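Local atomic coordinates of solute-binding protein Csal_2479 (Chromohalobacter salexigens, PDB entry 4P1L), a protein that binds D-glucuronate and probably delivers it to a tripartite ATP-independent periplasmic (TRAP) transport system for uptake into the cytoplasm. Residues L42-K47 with A262-A267; A50-G55 with R251-E256. All blocks are in the same frame, centred on the assembly; numbering follows the deposited sequence.

Contact 1 (L42-K47 with A262-A267); sequences LESFAK and AKEQRA
Helix 37-52 and helix 248-282 run antiparallel on one side of the five-stranded mixed sheet, and here the pair is bridged on its outer side by S44 and E264. The helices are well separated, with S44 CA and E264 CA 8.5 Å apart, and the two segments bury just 72 Å² between them. A glutamate suits this span because its chain is long enough to do most of the reaching: CG stands anti to the backbone N (chi1 178°) and the chain stays extended beyond it, carrying the carboxylate straight across to the neighbouring helix. The short serine meets it with a hydroxyl held close to its own backbone.

S44 OG donates to E264 OE1 over 2.7 Å, and the oxygen accepts through its syn lone pair, on the side of the other oxygen. E264 OE2 stays 3.3 Å from S44 OG, so the hydroxyl sits before the carboxylate but nearer one of its oxygens. The approach is tight: E264 OE1 lies 3.0 Å from S44 CB, beside the CB-OG bond rather than beyond its end, so the bond is short but not ideally directed. K40 O, one turn earlier, is a weak second acceptor competing for the same proton.

The apolar residues turn the other way: L42 and F45 both pack on L236 of the sheet, and F45 also packs on A257, A258 and A261 of helix 248-282. A polar clasp at the rim above such a core marks an amphipathic helix pair covering a sheet, here including the long helix characteristic of TRAP solute-binding proteins.

Contact 2 (A50-G55 with R251-E256); sequences AEKTEG and RQAIRE. With SO4 (sulfate ion), chain E.
The hydroxyl T53 OG1 is gripped twice, by V49 O of the preceding helical turn and by V57 N of the chain that follows, which pins the end of helix 37-52. Its chi1 of 65° sets OG1 between the backbone N and the carbonyl carbon and turns the methyl to the neighbouring helix, where T53 CG2 meets I254 CG1 at 4.2 Å. Threonine suits the place by offering both a polar and an apolar branch. Just beyond, E54 has positive phi as the C-prime residue of a Schellman motif, with G55 N bonded to A50 O.

The helices come close where K52 faces A253, whose lone methyl allows the approach: K52 CB and A253 CB are 3.9 Å apart, and K52 CD lies 3.6 Å from A253 O. The lysine chain then bends at its last torsion (chi4 -74°) and crosses the extended E256 at about a right angle, K52 NZ making a long salt bridge of 3.6 Å to E256 OE1. With K52 cut back to an alanine, the E256 carboxylate would probably lose this positive mate and A253 O its aliphatic cover, though the contact between the two CB atoms could remain.

On another side of helix 248-282, R255 NE bonds O1 of a sulfate and R255 NH2 bonds O3, both at 3.1 Å, with a weak further bond from R255 NH2 to O1; the ion, probably from the crystallisation liquor, also takes a bond from W243 NE1.

I254 extends the seam inward, between F45 and V49 of helix 37-52, L138 of strand 135-141 and W243 of helix 240-245.

Both contacts join the same antiparallel helices, 37-52 and 248-282, with centres 14 Å apart. Along the chain the order is 42-47, 50-55, 251-256, 262-267, so contact 2 is nested inside the loop closed by contact 1, as an antiparallel pair requires. Packing connects them directly: F45 CE1 lies 3.7 Å from I254 O. Contact 2 sits farther out, about 26 Å from the centre of the chain against 16 Å for contact 1. Together they fasten an early helix to a late one, bringing distant parts of the sequence into one domain; both lie away from the glucuronate pocket.

Contact 1 (L42-K47 with A262-A267)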
loop_
_atom_site.group_PDB
_atom_site.type_symbol
_atom_site.label_atom_id
_atom_site.label_comp_id
_atom_site.label_asym_id
_atom_site.label_seq_id
_atom_site.Cartn_x
_atom_site.Cartn_y
_atom_site.Cartn_z
ATOM N N LEU A 42 11.068 9.244 3.461
ATOM C CA LEU A 42 10.345 10.400 3.992
ATOM C C LEU A 42 11.271 11.360 4.716
ATOM O O LEU A 42 11.072 12.569 4.656
ATOM C CB LEU A 42 9.241 9.961 4.947
ATOM C CG LEU A 42 8.031 9.303 4.265
ATOM C CD1 LEU A 42 7.082 8.668 5.277
ATOM C CD2 LEU A 42 7.265 10.316 3.351
ATOM N N GLU A 43 12.258 10.829 5.438
ATOM C CA GLU A 43 13.211 11.697 6.141
ATOM C C GLU A 43 14.069 12.416 5.104
ATOM O O GLU A 43 14.405 13.592 5.276
ATOM C CB GLU A 43 14.092 10.897 7.113
ATOM C CG GLU A 43 13.370 10.359 8.336
ATOM C CD GLU A 43 12.936 11.434 9.325
ATOM O OE1 GLU A 43 13.250 12.628 9.090
ATOM O OE2 GLU A 43 12.275 11.064 10.335
ATOM N N SER A 44 14.411 11.723 4.018
ATOM C CA SER A 44 15.157 12.354 2.924
ATOM C C SER A 44 14.341 13.487 2.326
ATOM O O SER A 44 14.856 14.571 2.086
ATOM C CB SER A 44 15.502 11.342 1.839
ATOM O OG SER A 44 16.421 10.388 2.331
ATOM N N PHE A 45 13.058 13.223 2.098
ATOM C CA PHE A 45 12.145 14.253 1.584
ATOM C C PHE A 45 12.124 15.448 2.533
ATOM O O PHE A 45 12.258 16.602 2.115
ATOM C CB PHE A 45 10.745 13.659 1.428
ATOM C CG PHE A 45 9.654 14.668 1.157
ATOM C CD1 PHE A 45 9.546 15.289 -0.079
ATOM C CD2 PHE A 45 8.693 14.943 2.122
ATOM C CE1 PHE A 45 8.537 16.184 -0.325
ATOM C CE2 PHE A 45 7.654 15.830 1.863
ATOM C CZ PHE A 45 7.588 16.455 0.649
ATOM N N ALA A 46 11.961 15.174 3.820
ATOM C CA ALA A 46 11.890 16.244 4.801
ATOM C C ALA A 46 13.142 17.128 4.753
ATOM O O ALA A 46 13.047 18.353 4.786
ATOM C CB ALA A 46 11.701 15.676 6.207
ATOM N N LYS A 47 14.312 16.497 4.698
ATOM C CA LYS A 47 15.558 17.257 4.631
ATOM C C LYS A 47 15.666 18.078 3.364
ATOM O O LYS A 47 16.037 19.258 3.404
ATOM C CB LYS A 47 16.772 16.335 4.728
ATOM C CG LYS A 47 16.933 15.703 6.078
ATOM C CD LYS A 47 17.980 14.584 6.035
ATOM C CE LYS A 47 18.323 14.104 7.449
ATOM N NZ LYS A 47 17.314 13.158 8.026
ATOM N N ALA A 262 10.932 9.384 -3.920
ATOM C CA ALA A 262 10.335 8.154 -4.474
ATOM C C ALA A 262 11.385 7.310 -5.200
ATOM O O ALA A 262 11.399 6.086 -5.085
ATOM C CB ALA A 262 9.173 8.476 -5.431
ATOM N N LYS A 263 12.283 7.958 -5.935
ATOM C CA LYS A 263 13.344 7.215 -6.604
ATOM C C LYS A 263 14.188 6.458 -5.556
ATOM O O LYS A 263 14.565 5.287 -5.739
ATOM C CB LYS A 263 14.206 8.160 -7.443
ATOM C CG LYS A 263 15.251 7.451 -8.291
ATOM C CD LYS A 263 15.794 8.364 -9.407
ATOM C CE LYS A 263 17.100 7.846 -10.001
ATOM N NZ LYS A 263 18.294 8.219 -9.175
ATOM N N GLU A 264 14.453 7.134 -4.446
ATOM C CA GLU A 264 15.245 6.555 -3.357
ATOM C C GLU A 264 14.456 5.416 -2.714
ATOM O O GLU A 264 14.985 4.326 -2.497
ATOM C CB GLU A 264 15.582 7.604 -2.288
ATOM C CG GLU A 264 16.360 6.994 -1.121
ATOM C CD GLU A 264 16.604 7.942 0.043
ATOM O OE1 GLU A 264 16.097 9.076 0.032
ATOM O OE2 GLU A 264 17.317 7.543 0.979
ATOM N N GLN A 265 13.187 5.685 -2.407
ATOM C CA GLN A 265 12.334 4.681 -1.786
ATOM C C GLN A 265 12.286 3.391 -2.604
ATOM O O GLN A 265 12.296 2.298 -2.043
ATOM C CB GLN A 265 10.924 5.207 -1.601
ATOM C CG GLN A 265 10.050 4.278 -0.777
ATOM C CD GLN A 265 9.285 3.244 -1.587
ATOM O OE1 GLN A 265 9.141 3.340 -2.803
ATOM N NE2 GLN A 265 8.777 2.254 -0.902
ATOM N N ARG A 266 12.203 3.500 -3.926
ATOM C CA ARG A 266 12.093 2.289 -4.752
ATOM C C ARG A 266 13.399 1.474 -4.748
ATOM O O ARG A 266 13.368 0.239 -4.740
ATOM C CB ARG A 266 11.673 2.646 -6.169
ATOM C CG ARG A 266 10.297 3.306 -6.224
ATOM C CD ARG A 266 9.971 3.711 -7.640
ATOM N NE ARG A 266 8.786 4.553 -7.716
ATOM C CZ ARG A 266 8.257 4.968 -8.859
ATOM N NH1 ARG A 266 8.764 4.582 -10.024
ATOM N NH2 ARG A 266 7.181 5.727 -8.836
ATOM N N ALA A 267 14.531 2.163 -4.707
ATOM C CA ALA A 267 15.823 1.495 -4.585
ATOM C C ALA A 267 15.966 0.813 -3.217
ATOM O O ALA A 267 16.394 -0.346 -3.140
ATOM C CB ALA A 267 16.979 2.495 -4.820
#

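Contact 2 (A50-G55 with R251-E256)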
loop_
_atom_site.group_PDB
_atom_site.type_symbol
_atom_site.label_atom_id
_atom_site.label_comp_id
_atom_site.label_asym_id
_atom_site.label_seq_id
_atom_site.Cartn_x
_atom_site.Cartn_y
_atom_site.Cartn_z
ATOM N N ALA A 50 13.408 21.168 3.421
ATOM C CA ALA A 50 13.964 22.248 4.241
ATOM C C ALA A 50 15.144 22.945 3.523
ATOM O O ALA A 50 15.229 24.167 3.505
ATOM C CB ALA A 50 14.398 21.713 5.600
ATOM N N GLU A 51 16.029 22.165 2.908
ATOM C CA GLU A 51 17.189 22.720 2.202
ATOM C C GLU A 51 16.765 23.509 0.966
ATOM O O GLU A 51 17.223 24.631 0.747
ATOM C CB GLU A 51 18.166 21.602 1.818
ATOM C CG GLU A 51 18.769 20.902 3.044
ATOM C CD GLU A 51 19.270 19.489 2.761
ATOM O OE1 GLU A 51 19.147 19.017 1.606
ATOM O OE2 GLU A 51 19.810 18.868 3.704
ATOM N N LYS A 52 15.868 22.946 0.166
ATOM C CA LYS A 52 15.489 23.607 -1.074
ATOM C C LYS A 52 14.658 24.856 -0.847
ATOM O O LYS A 52 14.615 25.711 -1.725
ATOM C CB LYS A 52 14.719 22.665 -1.984
ATOM C CG LYS A 52 15.559 21.628 -2.712
ATOM C CD LYS A 52 14.764 21.092 -3.911
ATOM C CE LYS A 52 15.343 19.809 -4.475
ATOM N NZ LYS A 52 16.608 20.047 -5.243
ATOM N N THR A 53 13.972 24.947 0.296
ATOM C CA THR A 53 13.130 26.110 0.579
ATOM C C THR A 53 13.815 27.078 1.532
ATOM O O THR A 53 13.172 27.959 2.084
ATOM C CB THR A 53 11.735 25.743 1.173
ATOM O OG1 THR A 53 11.879 25.144 2.474
ATOM C CG2 THR A 53 10.990 24.803 0.261
ATOM N N GLU A 54 15.112 26.882 1.748
ATOM C CA GLU A 54 15.863 27.722 2.672
ATOM C C GLU A 54 15.147 27.867 4.024
ATOM O O GLU A 54 15.081 28.955 4.602
ATOM C CB GLU A 54 16.132 29.085 2.023
ATOM C CG GLU A 54 16.979 28.951 0.758
ATOM C CD GLU A 54 16.986 30.203 -0.107
ATOM O OE1 GLU A 54 16.320 31.197 0.257
ATOM O OE2 GLU A 54 17.661 30.177 -1.161
ATOM N N GLY A 55 14.619 26.751 4.522
ATOM C CA GLY A 55 14.011 26.708 5.843
ATOM C C GLY A 55 12.597 27.268 5.938
ATOM O O GLY A 55 12.017 27.313 7.023
ATOM N N ARG A 251 6.576 25.196 -4.257
ATOM C CA ARG A 251 5.868 24.014 -4.770
ATOM C C ARG A 251 6.750 23.259 -5.762
ATOM O O ARG A 251 6.846 22.041 -5.716
ATOM C CB ARG A 251 4.537 24.385 -5.446
ATOM C CG ARG A 251 3.362 24.628 -4.477
ATOM C CD ARG A 251 2.028 24.820 -5.220
ATOM N NE ARG A 251 1.944 26.126 -5.864
ATOM C CZ ARG A 251 1.661 27.250 -5.206
ATOM N NH1 ARG A 251 1.617 28.413 -5.850
ATOM N NH2 ARG A 251 1.409 27.209 -3.894
ATOM N N GLN A 252 7.391 23.977 -6.676
ATOM C CA GLN A 252 8.222 23.308 -7.683
ATOM C C GLN A 252 9.369 22.552 -6.997
ATOM O O GLN A 252 9.703 21.411 -7.371
ATOM C CB GLN A 252 8.742 24.323 -8.720
ATOM C CG GLN A 252 9.883 23.800 -9.598
ATOM C CD GLN A 252 10.364 24.819 -10.637
ATOM O OE1 GLN A 252 9.667 25.785 -10.964
ATOM N NE2 GLN A 252 11.568 24.601 -11.155
ATOM N N ALA A 253 9.950 23.173 -5.975
ATOM C CA ALA A 253 11.048 22.566 -5.234
ATOM C C ALA A 253 10.591 21.331 -4.453
ATOM O O ALA A 253 11.298 20.317 -4.405
ATOM C CB ALA A 253 11.695 23.593 -4.285
ATOM N N ILE A 254 9.411 21.404 -3.843
ATOM C CA ILE A 254 8.916 20.307 -3.026
ATOM C C ILE A 254 8.510 19.117 -3.914
ATOM O O ILE A 254 8.723 17.958 -3.567
ATOM C CB ILE A 254 7.791 20.793 -2.085
ATOM C CG1 ILE A 254 8.387 21.795 -1.076
ATOM C CG2 ILE A 254 7.106 19.625 -1.363
ATOM C CD1 ILE A 254 7.368 22.498 -0.218
ATOM N N ARG A 255 7.957 19.422 -5.079
ATOM C CA ARG A 255 7.625 18.390 -6.045
ATOM C C ARG A 255 8.907 17.659 -6.466
ATOM O O ARG A 255 8.936 16.419 -6.544
ATOM C CB ARG A 255 6.904 19.030 -7.241
ATOM C CG ARG A 255 6.148 18.085 -8.109
ATOM C CD ARG A 255 5.273 18.824 -9.131
ATOM N NE ARG A 255 3.939 19.235 -8.656
ATOM C CZ ARG A 255 2.932 18.401 -8.419
ATOM N NH1 ARG A 255 3.107 17.091 -8.539
ATOM N NH2 ARG A 255 1.754 18.869 -8.019
ATOM N N GLU A 256 9.979 18.416 -6.715
ATOM C CA GLU A 256 11.270 17.805 -7.035
ATOM C C GLU A 256 11.778 16.911 -5.890
ATOM O O GLU A 256 12.232 15.794 -6.132
ATOM C CB GLU A 256 12.320 18.855 -7.385
ATOM C CG GLU A 256 13.634 18.235 -7.855
ATOM C CD GLU A 256 14.707 19.264 -8.222
ATOM O OE1 GLU A 256 14.461 20.489 -8.090
ATOM O OE2 GLU A 256 15.803 18.826 -8.641
HETATM S S SO4 E . 1.169 22.398 -8.949
HETATM O O1 SO4 E . 2.574 22.024 -8.856
HETATM O O2 SO4 E . 0.699 22.165 -10.308
HETATM O O3 SO4 E . 0.319 21.626 -8.040
HETATM O O4 SO4 E . 1.027 23.807 -8.584
#